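Cupin 2, conserved barrel domain protein (Shewanella frigidimarina, PDB 2PFW) is of unknown function but has an RmlC-like cupin barrel of the KdgF-related group, a fold that often binds a metal ion and small molecules. Local coordinates at the interface of chains A and B. Residues are numbered along the deposited sequence; one frame, centred on the assembly and turned at random. Chains: chain A/B, Cupin 2, conserved barrel domain protein.

Contact 1: the interface of chains A and B. Residues chain A 55-56, 83, 86, 105-106; chain B 31, 33-34.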
ATOM      1  N   SER A  55     -11.457   6.571  -1.982  1.00 19.00           N
ATOM      2  CA  SER A  55     -11.377   5.214  -1.439  1.00 17.89           C
ATOM      3  C   SER A  55     -10.045   5.081  -0.701  1.00 15.86           C
ATOM      4  O   SER A  55      -9.085   5.785  -1.012  1.00 13.35           O
ATOM      5  CB  SER A  55     -11.528   4.164  -2.526  1.00 22.18           C
ATOM      6  OG  SER A  55     -12.892   3.898  -2.795  1.00 27.55           O
ATOM      7  N   GLN A  56      -9.985   4.203   0.294  1.00 20.59           N
ATOM      8  CA  GLN A  56      -8.758   4.100   1.087  1.00 22.21           C
ATOM      9  C   GLN A  56      -8.528   2.646   1.494  1.00 21.57           C
ATOM     10  O   GLN A  56      -9.434   1.989   2.012  1.00 18.95           O
ATOM     11  CB  GLN A  56      -8.800   5.000   2.321  1.00 25.17           C
ATOM     12  CG  GLN A  56      -7.579   4.891   3.222  1.00 23.91           C
ATOM     13  CD  GLN A  56      -7.717   5.668   4.515  1.00 28.45           C
ATOM     14  OE1 GLN A  56      -8.312   6.744   4.580  1.00 28.39           O
ATOM     15  NE2 GLN A  56      -7.150   5.123   5.585  1.00 25.89           N
ATOM     16  N   PHE A  83     -10.108  -1.274   5.120  1.00 17.59           N
ATOM     17  CA  PHE A  83     -10.677  -0.639   3.944  1.00 19.96           C
ATOM     18  C   PHE A  83     -11.795   0.318   4.347  1.00 18.81           C
ATOM     19  O   PHE A  83     -12.710  -0.088   5.057  1.00 23.84           O
ATOM     20  CB  PHE A  83     -11.191  -1.719   2.998  1.00 20.83           C
ATOM     21  CG  PHE A  83     -12.178  -1.249   1.945  1.00 21.05           C
ATOM     22  CD1 PHE A  83     -11.867  -0.207   1.091  1.00 21.96           C
ATOM     23  CD2 PHE A  83     -13.406  -1.878   1.832  1.00 23.69           C
ATOM     24  CE1 PHE A  83     -12.776   0.206   0.133  1.00 24.14           C
ATOM     25  CE2 PHE A  83     -14.324  -1.466   0.882  1.00 25.93           C
ATOM     26  CZ  PHE A  83     -14.003  -0.423   0.037  1.00 23.01           C
ATOM     27  N   PRO A  86     -15.743   5.094   0.200  1.00 21.83           N
ATOM     28  CA  PRO A  86     -15.907   6.549   0.094  1.00 24.06           C
ATOM     29  C   PRO A  86     -16.967   7.061   1.081  1.00 18.12           C
ATOM     30  O   PRO A  86     -18.036   6.461   1.157  1.00 14.96           O
ATOM     31  CB  PRO A  86     -16.365   6.742  -1.352  1.00 25.18           C
ATOM     32  CG  PRO A  86     -15.785   5.563  -2.071  1.00 26.12           C
ATOM     33  CD  PRO A  86     -15.895   4.417  -1.094  1.00 23.90           C
ATOM     34  N   SER A 105      -7.632   5.916  -3.668  1.00 19.35           N
ATOM     35  CA  SER A 105      -8.005   6.186  -5.053  1.00 24.37           C
ATOM     36  C   SER A 105      -8.974   7.383  -5.142  1.00 26.24           C
ATOM     37  O   SER A 105      -9.997   7.136  -4.417  1.00 19.69           O
ATOM     38  CB  SER A 105      -8.646   5.013  -5.785  1.00 23.84           C
ATOM     39  OG  SER A 105      -8.756   5.379  -7.163  1.00 27.08           O
ATOM     40  N   PRO A 106      -9.107   8.555  -5.752  1.00 21.18           N
ATOM     41  CA  PRO A 106      -8.364   9.618  -6.464  1.00 24.85           C
ATOM     42  C   PRO A 106      -7.087   9.850  -5.653  1.00 28.83           C
ATOM     43  O   PRO A 106      -7.025   9.366  -4.517  1.00 33.02           O
ATOM     44  CB  PRO A 106      -9.245  10.851  -6.466  1.00 29.09           C
ATOM     45  CG  PRO A 106     -10.378  10.505  -5.564  1.00 25.66           C
ATOM     46  CD  PRO A 106     -10.552   9.028  -5.734  1.00 24.15           C
TER
ATOM     47  N   ASN B  31     -12.162  -2.167  -3.368  1.00 22.79           N
ATOM     48  CA  ASN B  31     -13.436  -2.022  -4.081  1.00 27.78           C
ATOM     49  C   ASN B  31     -13.190  -1.805  -5.569  1.00 28.81           C
ATOM     50  O   ASN B  31     -12.078  -2.046  -6.052  1.00 22.70           O
ATOM     51  CB  ASN B  31     -14.234  -0.880  -3.457  1.00 24.50           C
ATOM     52  CG  ASN B  31     -13.592   0.468  -3.676  1.00 22.62           C
ATOM     53  OD1 ASN B  31     -12.516   0.572  -4.263  1.00 24.41           O
ATOM     54  ND2 ASN B  31     -14.240   1.528  -3.211  1.00 27.71           N
ATOM     55  N   GLU B  33     -12.426   0.556  -7.358  1.00 22.25           N
ATOM     56  CA  GLU B  33     -11.515   1.586  -7.854  1.00 23.03           C
ATOM     57  C   GLU B  33     -10.167   1.571  -7.145  1.00 17.64           C
ATOM     58  O   GLU B  33      -9.268   2.327  -7.512  1.00 21.10           O
ATOM     59  CB  GLU B  33     -12.168   2.960  -7.700  1.00 27.25           C
ATOM     60  CG  GLU B  33     -12.068   3.558  -6.304  1.00 24.64           C
ATOM     61  CD  GLU B  33     -12.646   4.959  -6.230  1.00 31.10           C
ATOM     62  OE1 GLU B  33     -12.707   5.614  -7.294  1.00 37.98           O
ATOM     63  OE2 GLU B  33     -13.033   5.410  -5.131  1.00 28.45           O
ATOM     64  N   LEU B  34     -10.020   0.731  -6.128  1.00 22.00           N
ATOM     65  CA  LEU B  34      -8.778   0.682  -5.362  1.00 20.09           C
ATOM     66  C   LEU B  34      -8.520  -0.741  -4.880  1.00 20.10           C
ATOM     67  O   LEU B  34      -9.449  -1.463  -4.515  1.00 22.52           O
ATOM     68  CB  LEU B  34      -8.811   1.641  -4.178  1.00 23.60           C
ATOM     69  CG  LEU B  34      -7.718   1.522  -3.117  1.00 22.15           C
ATOM     70  CD1 LEU B  34      -6.328   1.618  -3.724  1.00 19.85           C
ATOM     71  CD2 LEU B  34      -7.888   2.596  -2.047  1.00 19.81           C
TER
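A:Ser55 and B:Asn31 meet through polar tips: the amide nitrogen B:Asn31 ND2 gives a hydrogen bond to the hydroxyl A:Ser55 OG at 2.8 Å, fairly straight (153° at H), with the hydroxyl slightly tilted from the amide plane. The same A:Ser55 OG donates onward to the carboxylate oxygen B:Glu33 OE2 at 2.8 Å, using the anti lone pair. One hydroxyl thus relays between amide and acid, and the two bonds would fix its rotation. B:Glu33 reaches it because CG lies between its backbone N and carbonyl carbon (chi1 81°) and the chain then runs extended. B:Asn31 is braced from its own side, its OD1 accepting the backbone N of B:Glu33 at 3.1 Å. Packing is tight here: the ring of A:Phe83 crosses the B:Asn31 side chain at about a right angle, the two planes 71° apart, with CZ against CB of B:Asn31 at 3.5 Å. Methyl CD2 of B:Leu34 packs on CA of A:Gln56 at 3.6 Å. A:Ser105 packs its CB on B:Leu34 CB, and its OG donates to B:Glu33 O at 3.1 Å from above the carbonyl plane. Two prolines make the looser margin: A:Pro106 CD stays 4.3 Å from B:Glu33 OE1, and A:Pro86 points its tip at B:Asn31. The site fastens the B:31-34 turn to the ends of two strands of chain A, probably helping to hold the two barrels of the deposited assembly together.

Contact 2: the interface of chains A and B. Residues chain A 57, 59, 80-81, 83; chain B 7-9, 28-29, 36.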
ATOM      1  N   VAL A  57      -7.315   2.154   1.251  1.00 20.70           N
ATOM      2  CA  VAL A  57      -6.904   0.862   1.819  1.00 17.13           C
ATOM      3  C   VAL A  57      -5.649   1.106   2.653  1.00 17.45           C
ATOM      4  O   VAL A  57      -4.770   1.862   2.238  1.00 18.00           O
ATOM      5  CB  VAL A  57      -6.688  -0.205   0.750  1.00 15.68           C
ATOM      6  CG1 VAL A  57      -6.465  -1.584   1.356  1.00 16.78           C
ATOM      7  CG2 VAL A  57      -7.891  -0.275  -0.188  1.00 25.01           C
ATOM      8  N   TYR A  59      -2.574  -0.543   5.388  1.00 18.96           N
ATOM      9  CA  TYR A  59      -1.819  -1.706   5.832  1.00 17.34           C
ATOM     10  C   TYR A  59      -1.010  -1.359   7.081  1.00 10.89           C
ATOM     11  O   TYR A  59      -0.384  -0.301   7.123  1.00 11.87           O
ATOM     12  CB  TYR A  59      -0.876  -2.219   4.738  1.00 18.80           C
ATOM     13  CG  TYR A  59      -0.082  -3.434   5.183  1.00 14.81           C
ATOM     14  CD1 TYR A  59      -0.655  -4.687   5.233  1.00 13.28           C
ATOM     15  CD2 TYR A  59       1.256  -3.305   5.553  1.00 20.22           C
ATOM     16  CE1 TYR A  59       0.067  -5.799   5.638  1.00 19.54           C
ATOM     17  CE2 TYR A  59       1.982  -4.408   5.959  1.00 14.72           C
ATOM     18  CZ  TYR A  59       1.386  -5.643   5.999  1.00 15.81           C
ATOM     19  OH  TYR A  59       2.119  -6.738   6.408  1.00 27.19           O
ATOM     20  N   ASP A  80      -1.887  -6.500   9.350  1.00 21.56           N
ATOM     21  CA  ASP A  80      -3.340  -6.406   9.237  1.00 21.03           C
ATOM     22  C   ASP A  80      -3.689  -5.235   8.319  1.00 13.17           C
ATOM     23  O   ASP A  80      -2.852  -4.369   8.060  1.00 14.37           O
ATOM     24  CB  ASP A  80      -4.015  -6.205  10.582  1.00 20.98           C
ATOM     25  CG  ASP A  80      -4.001  -7.362  11.544  1.00 20.09           C
ATOM     26  OD1 ASP A  80      -3.971  -8.542  11.147  1.00 16.95           O
ATOM     27  OD2 ASP A  80      -4.044  -7.081  12.766  1.00 22.46           O
ATOM     28  N   SER A  81      -4.928  -5.187   7.834  1.00 19.00           N
ATOM     29  CA  SER A  81      -5.306  -4.030   7.018  1.00 19.98           C
ATOM     30  C   SER A  81      -6.763  -3.627   7.229  1.00 15.45           C
ATOM     31  O   SER A  81      -7.577  -4.395   7.743  1.00 16.05           O
ATOM     32  CB  SER A  81      -5.051  -4.344   5.536  1.00 13.78           C
ATOM     33  OG  SER A  81      -5.720  -5.539   5.186  1.00 12.88           O
ATOM     34  N   PHE A  83     -10.108  -1.274   5.120  1.00 17.59           N
ATOM     35  CA  PHE A  83     -10.677  -0.639   3.944  1.00 19.96           C
ATOM     36  C   PHE A  83     -11.795   0.318   4.347  1.00 18.81           C
ATOM     37  O   PHE A  83     -12.710  -0.088   5.057  1.00 23.84           O
ATOM     38  CB  PHE A  83     -11.191  -1.719   2.998  1.00 20.83           C
ATOM     39  CG  PHE A  83     -12.178  -1.249   1.945  1.00 21.05           C
ATOM     40  CD1 PHE A  83     -11.867  -0.207   1.091  1.00 21.96           C
ATOM     41  CD2 PHE A  83     -13.406  -1.878   1.832  1.00 23.69           C
ATOM     42  CE1 PHE A  83     -12.776   0.206   0.133  1.00 24.14           C
ATOM     43  CE2 PHE A  83     -14.324  -1.466   0.882  1.00 25.93           C
ATOM     44  CZ  PHE A  83     -14.003  -0.423   0.037  1.00 23.01           C
TER
ATOM     45  N   HIS B   7     -14.346  -4.274   5.843  1.00 21.16           N
ATOM     46  CA  HIS B   7     -13.649  -3.057   6.229  1.00 22.58           C
ATOM     47  C   HIS B   7     -12.362  -3.359   7.002  1.00 18.69           C
ATOM     48  O   HIS B   7     -11.500  -2.487   7.115  1.00 18.48           O
ATOM     49  CB  HIS B   7     -14.532  -2.158   7.095  1.00 25.71           C
ATOM     50  CG  HIS B   7     -15.771  -1.680   6.405  1.00 31.29           C
ATOM     51  ND1 HIS B   7     -16.960  -1.454   7.062  1.00 32.99           N
ATOM     52  CD2 HIS B   7     -16.002  -1.386   5.105  1.00 28.49           C
ATOM     53  CE1 HIS B   7     -17.870  -1.039   6.195  1.00 34.02           C
ATOM     54  NE2 HIS B   7     -17.314  -0.990   4.998  1.00 30.26           N
ATOM     55  N   PHE B   8     -12.274  -4.577   7.515  1.00 21.96           N
ATOM     56  CA  PHE B   8     -11.130  -5.025   8.297  1.00 23.17           C
ATOM     57  C   PHE B   8     -10.597  -6.346   7.755  1.00 17.62           C
ATOM     58  O   PHE B   8     -11.355  -7.244   7.391  1.00 18.15           O
ATOM     59  CB  PHE B   8     -11.499  -5.172   9.777  1.00 22.06           C
ATOM     60  CG  PHE B   8     -11.765  -3.842  10.471  1.00 18.86           C
ATOM     61  CD1 PHE B   8     -10.729  -3.027  10.876  1.00 17.70           C
ATOM     62  CD2 PHE B   8     -13.065  -3.422  10.708  1.00 20.83           C
ATOM     63  CE1 PHE B   8     -10.971  -1.817  11.503  1.00 22.74           C
ATOM     64  CE2 PHE B   8     -13.315  -2.217  11.333  1.00 15.53           C
ATOM     65  CZ  PHE B   8     -12.272  -1.405  11.730  1.00 19.53           C
ATOM     66  N   SER B   9      -9.270  -6.482   7.701  1.00 23.54           N
ATOM     67  CA  SER B   9      -8.694  -7.750   7.243  1.00 23.18           C
ATOM     68  C   SER B   9      -7.491  -8.138   8.097  1.00 17.90           C
ATOM     69  O   SER B   9      -6.758  -7.258   8.534  1.00 20.44           O
ATOM     70  CB  SER B   9      -8.315  -7.649   5.766  1.00 21.27           C
ATOM     71  OG  SER B   9      -9.465  -7.906   4.968  1.00 23.70           O
ATOM     72  N   LEU B  28      -5.569  -7.527   0.792  1.00 18.88           N
ATOM     73  CA  LEU B  28      -5.550  -6.618   1.924  1.00 22.50           C
ATOM     74  C   LEU B  28      -6.826  -5.788   2.041  1.00 26.61           C
ATOM     75  O   LEU B  28      -7.229  -5.421   3.146  1.00 27.11           O
ATOM     76  CB  LEU B  28      -4.369  -5.646   1.827  1.00 22.85           C
ATOM     77  CG  LEU B  28      -2.980  -6.282   1.767  1.00 20.74           C
ATOM     78  CD1 LEU B  28      -1.914  -5.212   1.914  1.00 16.45           C
ATOM     79  CD2 LEU B  28      -2.838  -7.358   2.831  1.00 24.45           C
ATOM     80  N   GLY B  29      -7.439  -5.483   0.903  1.00 24.97           N
ATOM     81  CA  GLY B  29      -8.686  -4.738   0.858  1.00 21.59           C
ATOM     82  C   GLY B  29      -8.911  -4.149  -0.525  1.00 20.77           C
ATOM     83  O   GLY B  29      -7.946  -3.742  -1.174  1.00 21.35           O
ATOM     84  N   ALA B  36      -5.409  -3.399  -2.787  1.00 22.66           N
ATOM     85  CA  ALA B  36      -4.088  -3.595  -2.183  1.00 22.97           C
ATOM     86  C   ALA B  36      -3.893  -5.074  -1.867  1.00 22.44           C
ATOM     87  O   ALA B  36      -4.732  -5.682  -1.202  1.00 24.98           O
ATOM     88  CB  ALA B  36      -3.898  -2.751  -0.938  1.00 25.51           C
TER
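At A:Ser81, chi1 of 54° puts the hydroxyl between the backbone N and the carbonyl carbon, facing the backbone of B:Leu28. A:Ser81 OG donates to the carbonyl oxygen B:Leu28 O at 2.5 Å; the hydroxyl lies in the carbonyl plane on a lone pair, with a C=O...donor angle of 121°. The same serine pairs its backbone with B:Ser9 as an antiparallel bridge: A:Ser81 N donates to B:Ser9 O at 2.9 Å and B:Ser9 N to A:Ser81 O at 2.7 Å. A further backbone bond joins A:Phe83 N to B:His7 O at 2.7 Å, extending the pairing by one more donor. Beside this polar seam, B:Leu28 holds CG anti to its own carbonyl carbon (chi1 -59°), and its methyl CD1 comes over one face of the A:Tyr59 ring near CD1, at 3.6 Å, the two side chains crossing obliquely. A:Val57 packs over the neighbouring strands with its two methyls: CG1 touches B:Ala36 CB at 3.6 Å, while CG2 lies against the carbonyl oxygen of B:Gly29 at the same 3.6 Å. In the fold, the short strand B:8-9 pairs with strand A:81-84, and strands B:23-31 and B:34-41 lie against A:55-61, so the N-terminal segment of one chain lines the edge of the partner's barrel.

Contact 3: the interface of chains A and B. Residues chain A 28-30, 34, 36, 103; chain B 56-57, 59, 81, 83, 103.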
ATOM      1  N   LEU A  28       5.131   7.496  -1.150  1.00 21.77           N
ATOM      2  CA  LEU A  28       5.688   6.289  -1.748  1.00 22.58           C
ATOM      3  C   LEU A  28       5.534   6.291  -3.268  1.00 26.73           C
ATOM      4  O   LEU A  28       6.363   5.739  -3.993  1.00 24.09           O
ATOM      5  CB  LEU A  28       5.009   5.043  -1.183  1.00 20.40           C
ATOM      6  CG  LEU A  28       5.099   4.893   0.342  1.00 20.60           C
ATOM      7  CD1 LEU A  28       4.392   3.633   0.794  1.00 18.37           C
ATOM      8  CD2 LEU A  28       6.552   4.904   0.784  1.00 24.33           C
ATOM      9  N   GLY A  29       4.460   6.904  -3.754  1.00 24.08           N
ATOM     10  CA  GLY A  29       4.258   7.051  -5.191  1.00 22.43           C
ATOM     11  C   GLY A  29       2.829   7.463  -5.493  1.00 19.25           C
ATOM     12  O   GLY A  29       1.912   7.065  -4.771  1.00 18.74           O
ATOM     13  N   PHE A  30       2.631   8.254  -6.542  1.00 22.49           N
ATOM     14  CA  PHE A  30       1.296   8.761  -6.849  1.00 24.78           C
ATOM     15  C   PHE A  30       1.148   9.153  -8.322  1.00 23.65           C
ATOM     16  O   PHE A  30       2.145   9.491  -8.962  1.00 23.58           O
ATOM     17  CB  PHE A  30       0.980   9.960  -5.961  1.00 19.15           C
ATOM     18  CG  PHE A  30       1.657  11.260  -6.332  1.00 23.22           C
ATOM     19  CD1 PHE A  30       2.940  11.527  -5.886  1.00 24.74           C
ATOM     20  CD2 PHE A  30       1.020  12.214  -7.111  1.00 24.87           C
ATOM     21  CE1 PHE A  30       3.573  12.713  -6.209  1.00 25.58           C
ATOM     22  CE2 PHE A  30       1.647  13.395  -7.452  1.00 25.41           C
ATOM     23  CZ  PHE A  30       2.931  13.645  -7.003  1.00 31.84           C
ATOM     24  N   LEU A  34      -4.162   7.379  -8.169  1.00 23.35           N
ATOM     25  CA  LEU A  34      -3.665   6.404  -7.195  1.00 21.60           C
ATOM     26  C   LEU A  34      -2.544   7.017  -6.373  1.00 19.16           C
ATOM     27  O   LEU A  34      -1.729   7.770  -6.908  1.00 21.14           O
ATOM     28  CB  LEU A  34      -3.172   5.126  -7.873  1.00 24.51           C
ATOM     29  CG  LEU A  34      -2.652   4.027  -6.943  1.00 24.46           C
ATOM     30  CD1 LEU A  34      -3.773   3.470  -6.077  1.00 21.27           C
ATOM     31  CD2 LEU A  34      -2.003   2.899  -7.733  1.00 18.71           C
ATOM     32  N   ALA A  36       0.034   6.408  -2.608  1.00 21.81           N
ATOM     33  CA  ALA A  36       0.421   5.651  -1.424  1.00 18.51           C
ATOM     34  C   ALA A  36       1.421   6.452  -0.596  1.00 22.31           C
ATOM     35  O   ALA A  36       2.419   6.953  -1.122  1.00 20.38           O
ATOM     36  CB  ALA A  36       1.001   4.308  -1.814  1.00 26.36           C
ATOM     37  N   THR A 103      -3.136   4.049   1.301  1.00 18.74           N
ATOM     38  CA  THR A 103      -3.335   4.234  -0.131  1.00 19.77           C
ATOM     39  C   THR A 103      -4.758   4.689  -0.442  1.00 19.10           C
ATOM     40  O   THR A 103      -5.705   4.200   0.172  1.00 21.59           O
ATOM     41  CB  THR A 103      -3.039   2.936  -0.900  1.00 14.22           C
ATOM     42  OG1 THR A 103      -4.180   2.081  -0.904  1.00 27.24           O
ATOM     43  CG2 THR A 103      -1.927   2.171  -0.183  1.00 21.74           C
TER
ATOM     44  N   GLN B  56      -0.294   1.608 -10.794  1.00 21.01           N
ATOM     45  CA  GLN B  56       0.258   0.709  -9.777  1.00 20.86           C
ATOM     46  C   GLN B  56       1.217   1.471  -8.866  1.00 19.99           C
ATOM     47  O   GLN B  56       2.103   2.188  -9.336  1.00 18.40           O
ATOM     48  CB  GLN B  56       0.967  -0.498 -10.395  1.00 23.36           C
ATOM     49  CG  GLN B  56       1.557  -1.449  -9.365  1.00 22.45           C
ATOM     50  CD  GLN B  56       2.134  -2.724  -9.935  1.00 28.81           C
ATOM     51  OE1 GLN B  56       1.734  -3.214 -10.989  1.00 22.83           O
ATOM     52  NE2 GLN B  56       3.105  -3.300  -9.224  1.00 25.54           N
ATOM     53  N   VAL B  57       1.037   1.339  -7.549  1.00 20.34           N
ATOM     54  CA  VAL B  57       2.075   1.822  -6.628  1.00 15.96           C
ATOM     55  C   VAL B  57       2.437   0.665  -5.694  1.00 15.16           C
ATOM     56  O   VAL B  57       1.573  -0.048  -5.192  1.00 13.94           O
ATOM     57  CB  VAL B  57       1.674   3.074  -5.854  1.00 17.54           C
ATOM     58  CG1 VAL B  57       2.825   3.591  -4.997  1.00 15.74           C
ATOM     59  CG2 VAL B  57       1.235   4.174  -6.811  1.00 21.77           C
ATOM     60  N   TYR B  59       5.229  -1.111  -2.669  1.00 19.66           N
ATOM     61  CA  TYR B  59       6.067  -0.867  -1.499  1.00 15.76           C
ATOM     62  C   TYR B  59       6.841  -2.132  -1.129  1.00 10.11           C
ATOM     63  O   TYR B  59       6.259  -3.218  -1.111  1.00 11.63           O
ATOM     64  CB  TYR B  59       5.225  -0.419  -0.305  1.00 18.27           C
ATOM     65  CG  TYR B  59       6.009  -0.235   0.976  1.00 14.61           C
ATOM     66  CD1 TYR B  59       6.866   0.835   1.150  1.00 14.95           C
ATOM     67  CD2 TYR B  59       5.877  -1.149   2.011  1.00 18.84           C
ATOM     68  CE1 TYR B  59       7.583   1.007   2.320  1.00 21.08           C
ATOM     69  CE2 TYR B  59       6.589  -0.988   3.186  1.00 16.10           C
ATOM     70  CZ  TYR B  59       7.433   0.082   3.332  1.00 17.00           C
ATOM     71  OH  TYR B  59       8.141   0.241   4.503  1.00 28.61           O
ATOM     72  N   SER B  81       9.971   2.140  -2.792  1.00 18.60           N
ATOM     73  CA  SER B  81       8.730   1.887  -3.524  1.00 19.17           C
ATOM     74  C   SER B  81       8.857   2.195  -5.011  1.00 14.44           C
ATOM     75  O   SER B  81       9.780   2.872  -5.459  1.00 15.78           O
ATOM     76  CB  SER B  81       7.596   2.729  -2.919  1.00  9.28           C
ATOM     77  OG  SER B  81       8.004   4.080  -2.850  1.00  9.90           O
ATOM     78  N   PHE B  83       6.344   3.209  -8.715  1.00 17.95           N
ATOM     79  CA  PHE B  83       5.118   3.615  -9.386  1.00 19.22           C
ATOM     80  C   PHE B  83       5.206   3.307 -10.883  1.00 18.96           C
ATOM     81  O   PHE B  83       6.129   3.775 -11.547  1.00 22.72           O
ATOM     82  CB  PHE B  83       4.876   5.101  -9.151  1.00 20.14           C
ATOM     83  CG  PHE B  83       3.976   5.807 -10.151  1.00 18.79           C
ATOM     84  CD1 PHE B  83       2.684   5.364 -10.376  1.00 21.37           C
ATOM     85  CD2 PHE B  83       4.442   6.909 -10.845  1.00 20.50           C
ATOM     86  CE1 PHE B  83       1.864   6.004 -11.286  1.00 19.48           C
ATOM     87  CE2 PHE B  83       3.633   7.555 -11.765  1.00 25.35           C
ATOM     88  CZ  PHE B  83       2.350   7.094 -11.982  1.00 22.43           C
ATOM     89  N   THR B 103      -0.373  -2.011  -4.987  1.00 17.01           N
ATOM     90  CA  THR B 103      -1.647  -1.295  -4.973  1.00 20.00           C
ATOM     91  C   THR B 103      -2.028  -0.809  -6.364  1.00 18.28           C
ATOM     92  O   THR B 103      -1.174  -0.286  -7.080  1.00 21.08           O
ATOM     93  CB  THR B 103      -1.576  -0.096  -4.017  1.00 10.76           C
ATOM     94  OG1 THR B 103      -0.854   0.986  -4.611  1.00 22.10           O
ATOM     95  CG2 THR B 103      -0.783  -0.492  -2.776  1.00 25.44           C
TER
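A:Leu34 lies against B:Val57 and B:Thr103 where two cupin barrels of the RmlC-like family meet. Its methyl CD2 takes most of the contact, reaching B:Val57 CG2 at 3.6 Å and the carbonyl oxygen B:Thr103 O at 3.4 Å; the leucine and valine side chains run past each other in opposite directions. The anti setting of CG to the backbone N (chi1 -179°) carries this leucine branch across to chain B. The other methyl of B:Val57, CG1, meets A:Ala36 CB at 3.7 Å and the backbone of A:Gly29. B:Ser81 OG donates to A:Leu28 O at 2.6 Å, in the carbonyl plane on a lone pair, the chain-exchanged twin of the A:Ser81 bond. Near the two-fold axis the methyls A:Thr103 CG2 and B:Thr103 CG2 come tip to tip, 3.9 Å apart. The carbonyl oxygen A:Phe30 O sits over one face of the B:Phe83 ring, 3.7 Å above its plane. One shell further out, B:Thr103 OG1 donates to B:Val57 O at 2.7 Å, tying strand 98-105 to strand 55-61 and fixing which branch of the threonine faces the partner. An alanine at B:Thr103 would probably leave B:Val57 O without this hydroxyl donor and open a gap opposite the A:Thr103 methyl.

Contacts 1 and 2 have centres about 11 Å apart and share A:Phe83, whose ring serves contact 1 and whose backbone N serves contact 2. Contact 3 lies about 13 Å from contact 1 and 15 Å from contact 2. It is largely the chain-exchanged twin of contact 2, includes the 34/56 pair from the twin of contact 1, and adds the threonine pair at the two-fold axis. Strands 23-31, 34-41, 55-61 and 81-84 recur in all three, and strand 98-105 in contacts 1 and 3. Such a continuous, symmetric interface is consistent with a dimer, although the crystal alone does not establish this in solution.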